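Local coordinates for hypothetical bacterial 6-phosphogluconolactonase (PDB 3SCY), which is a putative bacterial 6-phosphogluconolactonase with a seven-bladed beta-propeller fold and probably hydrolyses the lactone of 6-phosphogluconate, at residues A[19-24]-A[353-358]; A[259-264]-A[275-280]; A[330-335]-A[347-352]. One frame throughout, in Å; residues are numbered along the deposited sequence.

Contact 1: residues A[19-24]-A[353-358]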
loop_
_atom_site.group_PDB
_atom_site.type_symbol
_atom_site.label_atom_id
_atom_site.label_comp_id
_atom_site.label_asym_id
_atom_site.label_seq_id
_atom_site.Cartn_x
_atom_site.Cartn_y
_atom_site.Cartn_z
ATOM N N GLY A 19 2.100 10.396 3.450
ATOM C CA GLY A 19 0.663 10.659 3.486
ATOM C C GLY A 19 0.199 10.609 4.937
ATOM O O GLY A 19 0.789 9.915 5.775
ATOM N N THR A 20 -0.864 11.353 5.242
ATOM C CA THR A 20 -1.423 11.497 6.587
ATOM C C THR A 20 -2.928 11.619 6.605
ATOM O O THR A 20 -3.560 11.758 5.561
ATOM C CB THR A 20 -0.896 12.826 7.193
ATOM O OG1 THR A 20 -1.488 13.943 6.499
ATOM C CG2 THR A 20 0.643 12.938 7.191
ATOM N N TYR A 21 -3.498 11.617 7.815
ATOM C CA TYR A 21 -4.879 12.046 8.027
ATOM C C TYR A 21 -4.791 13.490 8.489
ATOM O O TYR A 21 -3.891 13.840 9.262
ATOM C CB TYR A 21 -5.612 11.164 9.026
ATOM C CG TYR A 21 -6.040 9.851 8.418
ATOM C CD1 TYR A 21 -7.011 9.803 7.424
ATOM C CD2 TYR A 21 -5.448 8.655 8.807
ATOM C CE1 TYR A 21 -7.419 8.593 6.869
ATOM C CE2 TYR A 21 -5.856 7.438 8.271
ATOM C CZ TYR A 21 -6.824 7.412 7.283
ATOM O OH TYR A 21 -7.194 6.202 6.735
ATOM N N THR A 22 -5.685 14.348 7.982
ATOM C CA THR A 22 -5.606 15.775 8.267
ATOM C C THR A 22 -6.670 16.267 9.278
ATOM O O THR A 22 -6.879 17.477 9.344
ATOM C CB THR A 22 -5.690 16.556 6.947
ATOM O OG1 THR A 22 -6.849 16.149 6.207
ATOM C CG2 THR A 22 -4.459 16.345 6.082
ATOM N N SER A 23 -7.275 15.360 10.098
ATOM C CA SER A 23 -8.264 15.733 11.142
ATOM C C SER A 23 -7.613 16.532 12.268
ATOM O O SER A 23 -8.319 17.191 13.031
ATOM C CB SER A 23 -8.957 14.504 11.729
ATOM O OG SER A 23 -8.047 13.455 12.027
ATOM N N GLY A 24 -6.288 16.451 12.375
ATOM C CA GLY A 24 -5.515 17.174 13.378
ATOM C C GLY A 24 -4.751 18.332 12.770
ATOM O O GLY A 24 -5.317 19.106 11.996
ATOM N N LYS A 353 -0.125 12.129 12.408
ATOM C CA LYS A 353 -0.938 11.046 11.827
ATOM C C LYS A 353 -0.365 10.500 10.503
ATOM O O LYS A 353 -1.105 10.429 9.512
ATOM C CB LYS A 353 -2.398 11.502 11.642
ATOM C CG LYS A 353 -3.024 11.963 12.952
ATOM C CD LYS A 353 -4.522 12.148 12.857
ATOM C CE LYS A 353 -5.102 12.559 14.201
ATOM N NZ LYS A 353 -4.553 13.847 14.687
ATOM N N PRO A 354 0.931 10.079 10.471
ATOM C CA PRO A 354 1.482 9.512 9.235
ATOM C C PRO A 354 0.899 8.144 8.975
ATOM O O PRO A 354 0.824 7.321 9.915
ATOM C CB PRO A 354 2.985 9.435 9.503
ATOM C CG PRO A 354 3.078 9.225 11.019
ATOM C CD PRO A 354 1.925 10.055 11.576
ATOM N N VAL A 355 0.465 7.900 7.721
ATOM C CA VAL A 355 -0.164 6.615 7.377
ATOM C C VAL A 355 0.286 6.064 6.016
ATOM O O VAL A 355 -0.242 5.038 5.599
ATOM C CB VAL A 355 -1.729 6.699 7.449
ATOM C CG1 VAL A 355 -2.227 6.900 8.887
ATOM C CG2 VAL A 355 -2.291 7.801 6.546
ATOM N N CYS A 356 1.224 6.718 5.303
ATOM C CA CYS A 356 1.670 6.166 4.028
ATOM C C CYS A 356 3.050 6.654 3.747
ATOM O O CYS A 356 3.259 7.854 3.770
ATOM C CB CYS A 356 0.724 6.521 2.893
ATOM S SG CYS A 356 1.190 5.750 1.321
ATOM N N LEU A 357 3.990 5.738 3.494
ATOM C CA LEU A 357 5.363 6.055 3.173
ATOM C C LEU A 357 5.693 5.524 1.806
ATOM O O LEU A 357 5.406 4.354 1.514
ATOM C CB LEU A 357 6.328 5.426 4.193
ATOM C CG LEU A 357 6.024 5.694 5.675
ATOM C CD1 LEU A 357 7.035 4.969 6.569
ATOM C CD2 LEU A 357 6.033 7.180 5.980
ATOM N N LYS A 358 6.288 6.369 0.964
ATOM C CA LYS A 358 6.750 5.947 -0.353
ATOM C C LYS A 358 8.077 6.568 -0.671
ATOM O O LYS A 358 8.372 7.652 -0.168
ATOM C CB LYS A 358 5.745 6.344 -1.464
ATOM C CG LYS A 358 4.392 5.630 -1.388
ATOM C CD LYS A 358 4.460 4.152 -1.751
ATOM C CE LYS A 358 3.117 3.520 -1.522
ATOM N NZ LYS A 358 3.077 2.127 -2.061
#
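Gly19 O is gripped by two successive backbone N-H groups. Val355 N donates to Gly19 O at 2.8 Å in an almost straight bond (178°), while Cys356 N adds a weak one at 3.3 Å. Both residues therefore face Gly19, which makes this a classic beta bulge. Gly19 N donates in return to Cys356 O at 2.8 Å. Past the bulge the register shifts by one and Thr20 pairs with Pro354. Proline has no N-H to give, and this antiparallel pair is non-hydrogen-bonded. The pairing ends with Tyr21 N donating to Lys353 O at 3.2 Å. Lys353 O also lies 3.1 Å from Thr20 CA, a CA-H...O contact.

Tyr21 CG stands beside its own backbone N (chi1 -77°), and the ring crosses Val355 at about a right angle. CD2 and CE2 of Tyr21 meet Val355 CG1, each at 3.7 Å. The ring hydroxyl bonds to Glu69. Lys353 runs extended past Tyr21 CB. Lys353 CE passes 3.8 Å from Ser23 OG, and a bend at the last torsion puts NZ beside Gly24 CA.

The N-terminal strand 13-20 pairs here with the C-terminal strand 354-360, the innermost of the blade, in the Velcro closure of the propeller. The hydrogen bonds across this contact are all backbone to backbone, so this join probably depends little on side-chain identity at most positions.

Contact 2: residues A[259-264]-A[275-280]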
loop_
_atom_site.group_PDB
_atom_site.type_symbol
_atom_site.label_atom_id
_atom_site.label_comp_id
_atom_site.label_asym_id
_atom_site.label_seq_id
_atom_site.Cartn_x
_atom_site.Cartn_y
_atom_site.Cartn_z
ATOM N N GLN A 259 -7.160 -8.102 15.906
ATOM C CA GLN A 259 -8.000 -7.885 14.728
ATOM C C GLN A 259 -7.709 -6.505 14.085
ATOM O O GLN A 259 -8.626 -5.768 13.737
ATOM C CB GLN A 259 -9.484 -8.057 15.082
ATOM C CG GLN A 259 -9.764 -9.417 15.712
ATOM C CD GLN A 259 -11.223 -9.668 15.947
ATOM O OE1 GLN A 259 -11.993 -8.766 16.301
ATOM N NE2 GLN A 259 -11.624 -10.911 15.754
ATOM N N GLY A 260 -6.420 -6.172 13.986
ATOM C CA GLY A 260 -5.969 -4.897 13.448
ATOM C C GLY A 260 -4.706 -4.983 12.617
ATOM O O GLY A 260 -3.907 -4.045 12.622
ATOM N N SER A 261 -4.519 -6.076 11.873
ATOM C CA SER A 261 -3.287 -6.187 11.074
ATOM C C SER A 261 -3.275 -5.162 9.928
ATOM O O SER A 261 -4.329 -4.683 9.495
ATOM C CB SER A 261 -3.069 -7.606 10.587
ATOM O OG SER A 261 -2.799 -8.428 11.717
ATOM N N GLY A 262 -2.066 -4.719 9.581
ATOM C CA GLY A 262 -1.912 -3.584 8.691
ATOM C C GLY A 262 -1.230 -3.796 7.360
ATOM O O GLY A 262 -1.894 -4.027 6.341
ATOM N N ASP A 263 0.073 -3.622 7.346
ATOM C CA ASP A 263 0.815 -3.655 6.097
ATOM C C ASP A 263 1.749 -4.879 5.986
ATOM O O ASP A 263 1.955 -5.617 6.939
ATOM C CB ASP A 263 1.603 -2.355 5.963
ATOM C CG ASP A 263 1.927 -1.925 4.541
ATOM O OD1 ASP A 263 1.418 -2.583 3.574
ATOM O OD2 ASP A 263 2.648 -0.921 4.389
ATOM N N ILE A 264 2.239 -5.106 4.775
ATOM C CA ILE A 264 3.060 -6.276 4.488
ATOM C C ILE A 264 4.089 -5.938 3.422
ATOM O O ILE A 264 3.775 -5.321 2.399
ATOM C CB ILE A 264 2.145 -7.475 4.047
ATOM C CG1 ILE A 264 2.953 -8.784 3.953
ATOM C CG2 ILE A 264 1.355 -7.163 2.738
ATOM C CD1 ILE A 264 2.033 -10.060 3.793
ATOM N N ALA A 275 5.130 -8.046 8.586
ATOM C CA ALA A 275 3.715 -7.718 8.616
ATOM C C ALA A 275 3.411 -6.958 9.881
ATOM O O ALA A 275 3.883 -7.358 10.949
ATOM C CB ALA A 275 2.870 -8.984 8.519
ATOM N N SER A 276 2.681 -5.839 9.783
ATOM C CA SER A 276 2.425 -5.040 10.971
ATOM C C SER A 276 1.076 -5.324 11.612
ATOM O O SER A 276 0.149 -5.784 10.939
ATOM C CB SER A 276 2.564 -3.549 10.672
ATOM O OG SER A 276 1.519 -3.054 9.836
ATOM N N ASN A 277 0.993 -5.032 12.918
ATOM C CA ASN A 277 -0.187 -5.223 13.742
ATOM C C ASN A 277 -0.484 -3.990 14.510
ATOM O O ASN A 277 0.429 -3.366 15.041
ATOM C CB ASN A 277 0.062 -6.352 14.752
ATOM C CG ASN A 277 0.235 -7.716 14.144
ATOM O OD1 ASN A 277 -0.533 -8.144 13.279
ATOM N ND2 ASN A 277 1.198 -8.480 14.682
ATOM N N ARG A 278 -1.763 -3.641 14.615
ATOM C CA ARG A 278 -2.218 -2.500 15.399
ATOM C C ARG A 278 -3.099 -2.953 16.557
ATOM O O ARG A 278 -3.422 -4.137 16.672
ATOM C CB ARG A 278 -3.033 -1.558 14.507
ATOM C CG ARG A 278 -2.230 -0.995 13.330
ATOM C CD ARG A 278 -3.135 -0.367 12.280
ATOM N NE ARG A 278 -3.908 -1.366 11.541
ATOM C CZ ARG A 278 -4.893 -1.072 10.696
ATOM N NH1 ARG A 278 -5.253 0.188 10.500
ATOM N NH2 ARG A 278 -5.529 -2.039 10.046
ATOM N N LEU A 279 -3.533 -1.979 17.378
ATOM C CA LEU A 279 -4.535 -2.053 18.458
ATOM C C LEU A 279 -3.989 -2.708 19.730
ATOM O O LEU A 279 -4.182 -2.165 20.821
ATOM C CB LEU A 279 -5.841 -2.737 17.970
ATOM C CG LEU A 279 -6.462 -2.163 16.648
ATOM C CD1 LEU A 279 -7.784 -2.835 16.330
ATOM C CD2 LEU A 279 -6.683 -0.645 16.731
ATOM N N LYS A 280 -3.314 -3.857 19.598
ATOM C CA LYS A 280 -2.693 -4.544 20.750
ATOM C C LYS A 280 -1.329 -5.011 20.313
ATOM O O LYS A 280 -1.210 -5.550 19.210
ATOM C CB LYS A 280 -3.523 -5.737 21.252
ATOM C CG LYS A 280 -4.815 -5.382 21.973
ATOM C CD LYS A 280 -5.422 -6.625 22.624
#
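Arg278 grips two successive carbonyls across the hairpin. Its NE donates to Gly260 O at 2.9 Å and its NH2 to Ser261 O at 3.0 Å, both oxygens lying at the guanidinium edge but about 20° out of its plane. A bend at chi3 (-71°) folds the chain back to reach them. Gly260 O also accepts from Arg278 N, and these two donors come from opposite faces of the carbonyl plane. NH2 has a second partner, a salt bridge to Glu230, so the guanidinium is fixed from more than one direction.

Ser276 OG accepts from Asp263 N at 2.9 Å, almost straight at 177°, and is also bonded to Pro308 O. Asp263 turns its carboxylate away to His215, His265 and the backbone N of Phe311. On the face carrying Ser261 and Asn277, Ser261 OG donates to Asn277 OD1 at 2.8 Å, nearly in line with the C=O bond. Asn277 ND2 is held by Tyr301 and Ala253.

Strands 261-266 and 272-277 are the two innermost strands of one propeller blade, paired antiparallel. Gly262 N bonds to Ser276 O, and Ser276 N to Asp263 O at 2.9 Å. The register shifts by one between the Ser261-Asn277 and Ile264-Ala275 pairs, a beta bulge.

Packing is modest. Leu279 CD1 lies 4.0 Å from Gly260 CA at the exposed end. Ile264 and Ala275 share one face of the sheet and rest on Ile228 and Val235 of the preceding blade.

Contact 3: residues A[330-335]-A[347-352]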
loop_
_atom_site.group_PDB
_atom_site.type_symbol
_atom_site.label_atom_id
_atom_site.label_comp_id
_atom_site.label_asym_id
_atom_site.label_seq_id
_atom_site.Cartn_x
_atom_site.Cartn_y
_atom_site.Cartn_z
ATOM N N ILE A 330 7.527 8.646 12.597
ATOM C CA ILE A 330 8.021 7.650 11.663
ATOM C C ILE A 330 9.231 7.066 12.377
ATOM O O ILE A 330 10.206 7.794 12.587
ATOM C CB ILE A 330 8.352 8.150 10.254
ATOM C CG1 ILE A 330 7.089 8.644 9.583
ATOM C CG2 ILE A 330 9.001 6.998 9.427
ATOM C CD1 ILE A 330 7.388 9.692 8.433
ATOM N N GLN A 331 9.152 5.809 12.845
ATOM C CA GLN A 331 10.263 5.169 13.550
ATOM C C GLN A 331 11.198 4.517 12.562
ATOM O O GLN A 331 10.731 3.879 11.599
ATOM C CB GLN A 331 9.729 4.115 14.483
ATOM C CG GLN A 331 9.279 4.587 15.824
ATOM C CD GLN A 331 8.953 3.348 16.617
ATOM O OE1 GLN A 331 8.135 2.534 16.201
ATOM N NE2 GLN A 331 9.644 3.134 17.716
ATOM N N ILE A 332 12.514 4.622 12.807
ATOM C CA ILE A 332 13.495 4.077 11.885
ATOM C C ILE A 332 14.188 2.866 12.510
ATOM O O ILE A 332 14.811 3.000 13.570
ATOM C CB ILE A 332 14.549 5.154 11.463
ATOM C CG1 ILE A 332 13.953 6.577 11.243
ATOM C CG2 ILE A 332 15.423 4.674 10.296
ATOM C CD1 ILE A 332 12.845 6.692 10.146
ATOM N N PHE A 333 14.100 1.701 11.849
ATOM C CA PHE A 333 14.746 0.473 12.310
ATOM C C PHE A 333 15.818 0.013 11.355
ATOM O O PHE A 333 15.627 0.017 10.144
ATOM C CB PHE A 333 13.738 -0.681 12.506
ATOM C CG PHE A 333 12.690 -0.407 13.549
ATOM C CD1 PHE A 333 11.489 0.220 13.205
ATOM C CD2 PHE A 333 12.880 -0.798 14.871
ATOM C CE1 PHE A 333 10.537 0.514 14.182
ATOM C CE2 PHE A 333 11.935 -0.489 15.846
ATOM C CZ PHE A 333 10.751 0.123 15.493
ATOM N N GLU A 334 16.967 -0.363 11.891
ATOM C CA GLU A 334 18.011 -0.948 11.075
ATOM C C GLU A 334 17.741 -2.448 10.982
ATOM O O GLU A 334 17.389 -3.059 11.993
ATOM C CB GLU A 334 19.401 -0.647 11.664
ATOM C CG GLU A 334 20.520 -1.147 10.768
ATOM C CD GLU A 334 21.936 -0.737 11.117
ATOM O OE1 GLU A 334 22.114 0.102 12.030
ATOM O OE2 GLU A 334 22.867 -1.234 10.441
ATOM N N ARG A 335 17.874 -3.024 9.788
ATOM C CA ARG A 335 17.695 -4.443 9.510
ATOM C C ARG A 335 18.990 -5.191 9.547
ATOM O O ARG A 335 19.968 -4.777 8.921
ATOM C CB ARG A 335 17.118 -4.665 8.111
ATOM C CG ARG A 335 15.674 -4.288 7.934
ATOM C CD ARG A 335 15.109 -4.824 6.617
ATOM N NE ARG A 335 15.039 -6.283 6.552
ATOM C CZ ARG A 335 15.841 -7.062 5.833
ATOM N NH1 ARG A 335 16.756 -6.528 5.031
ATOM N NH2 ARG A 335 15.724 -8.382 5.896
ATOM N N LYS A 347 15.985 7.757 15.545
ATOM C CA LYS A 347 16.054 8.887 14.611
ATOM C C LYS A 347 14.636 9.179 14.115
ATOM O O LYS A 347 14.411 9.421 12.921
ATOM C CB LYS A 347 17.036 8.605 13.453
ATOM C CG LYS A 347 18.497 8.473 13.899
ATOM C CD LYS A 347 19.475 8.600 12.740
ATOM C CE LYS A 347 20.869 8.134 13.103
ATOM N NZ LYS A 347 21.519 9.021 14.105
ATOM N N ASP A 348 13.663 9.155 15.050
ATOM C CA ASP A 348 12.248 9.385 14.763
ATOM C C ASP A 348 11.983 10.681 14.013
ATOM O O ASP A 348 12.599 11.706 14.296
ATOM C CB ASP A 348 11.440 9.440 16.049
ATOM C CG ASP A 348 11.259 8.156 16.813
ATOM O OD1 ASP A 348 11.793 7.104 16.361
ATOM O OD2 ASP A 348 10.583 8.193 17.865
ATOM N N ILE A 349 11.055 10.623 13.063
ATOM C CA ILE A 349 10.635 11.778 12.268
ATOM C C ILE A 349 9.258 12.200 12.767
ATOM O O ILE A 349 8.318 11.398 12.708
ATOM C CB ILE A 349 10.632 11.445 10.747
ATOM C CG1 ILE A 349 12.012 10.899 10.270
ATOM C CG2 ILE A 349 10.199 12.674 9.946
ATOM C CD1 ILE A 349 12.035 10.216 8.848
ATOM N N LYS A 350 9.128 13.451 13.243
ATOM C CA LYS A 350 7.862 13.976 13.756
ATOM C C LYS A 350 6.957 14.358 12.609
ATOM O O LYS A 350 7.359 15.134 11.745
ATOM C CB LYS A 350 8.083 15.195 14.687
ATOM N N VAL A 351 5.768 13.735 12.549
ATOM C CA VAL A 351 4.722 13.980 11.529
ATOM C C VAL A 351 3.381 13.717 12.194
ATOM O O VAL A 351 3.266 12.701 12.865
ATOM C CB VAL A 351 4.860 13.106 10.234
ATOM C CG1 VAL A 351 3.817 13.491 9.187
ATOM C CG2 VAL A 351 6.250 13.163 9.625
ATOM N N ASP A 352 2.350 14.561 11.986
ATOM C CA ASP A 352 1.053 14.249 12.589
ATOM C C ASP A 352 0.325 13.212 11.745
ATOM O O ASP A 352 0.218 13.362 10.519
ATOM C CB ASP A 352 0.161 15.496 12.788
ATOM C CG ASP A 352 -0.867 15.351 13.912
ATOM O OD1 ASP A 352 -0.452 15.167 15.081
ATOM O OD2 ASP A 352 -2.085 15.445 13.628
HETATM O O HOH W 1 11.554 5.380 18.473
HETATM O O HOH W 2 13.722 5.744 15.197
#
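Asp348 lies alongside Gln331, both side chains pointing the same way. Asp348 CB is 4.0 Å from Ile330 O. CG stands beside the Asp348 backbone N (chi1 -70°) and approaches Gln331 CG. OD1 eclipses CA (chi2 1°), on the side of Gln331, and Asp348 OD1 lies 3.6 Å from Gln331 CG. At this tip a first water donates to OD1. It also accepts from Gln331 NE2, and so links the two polar ends, whose amide and carboxylate planes are 77° apart. Gln331 OE1 is bonded to Gly305 N. A second water lies 2.6 Å from Asp348 OD1; its donation there is possible but not certain. This water accepts from Ile332 N at 2.9 Å and from Lys347 N at 3.0 Å. It links the two backbones beside an irregularity in strand 342-350, while the Ile332 backbone pairs with Ile345.

Strands 329-335 and 342-350 form the outer hairpin of a four-stranded propeller blade, and strand 342-350 is interrupted just before Ile349. Direct pairing within these segments is confined to Ile330 and Ile349, an antiparallel hydrogen-bonded pair. Ile330 N donates to Ile349 O, and Ile349 N to Ile330 O. Asp348 CA makes a CA-H...O contact with Ile330 O.

The apolar side chains gather on the face with Ile330 and Ile349, whose CB atoms are 4.0 Å apart. Ile330 CD1 touches Val351 CG2 at 3.8 Å. Ile332 crosses Ile349 obliquely, and their CD1 atoms meet at 3.8 Å. Ile332 CG1 also lies against Lys347 O. Phe32 and Phe34 of strand 28-35, in the adjoining blade, receive Ile349 and Ile332 respectively. Lys347 reaches Glu40 through a salt bridge.

Contact 2 is the most deeply buried of the three; contacts 1 and 3 are partly buried. Contacts 1 and 2 both involve the innermost strand of a blade and both contain a beta bulge, with centres about 16 Å apart. Contact 1 rests on backbone bonds between distant parts of the sequence, whereas contact 2 adds a buried polar network within one hairpin. Contact 3 lies farther from the chain centre, on an outer hairpin, and combines one backbone pair with water bridges and aliphatic packing. It touches contact 1: Leu357 CD2 meets Ile330 CD1 at 3.8 Å. The chain passes directly from 347-352 into 353-358, leaving its blade for the one built by the N-terminal strands.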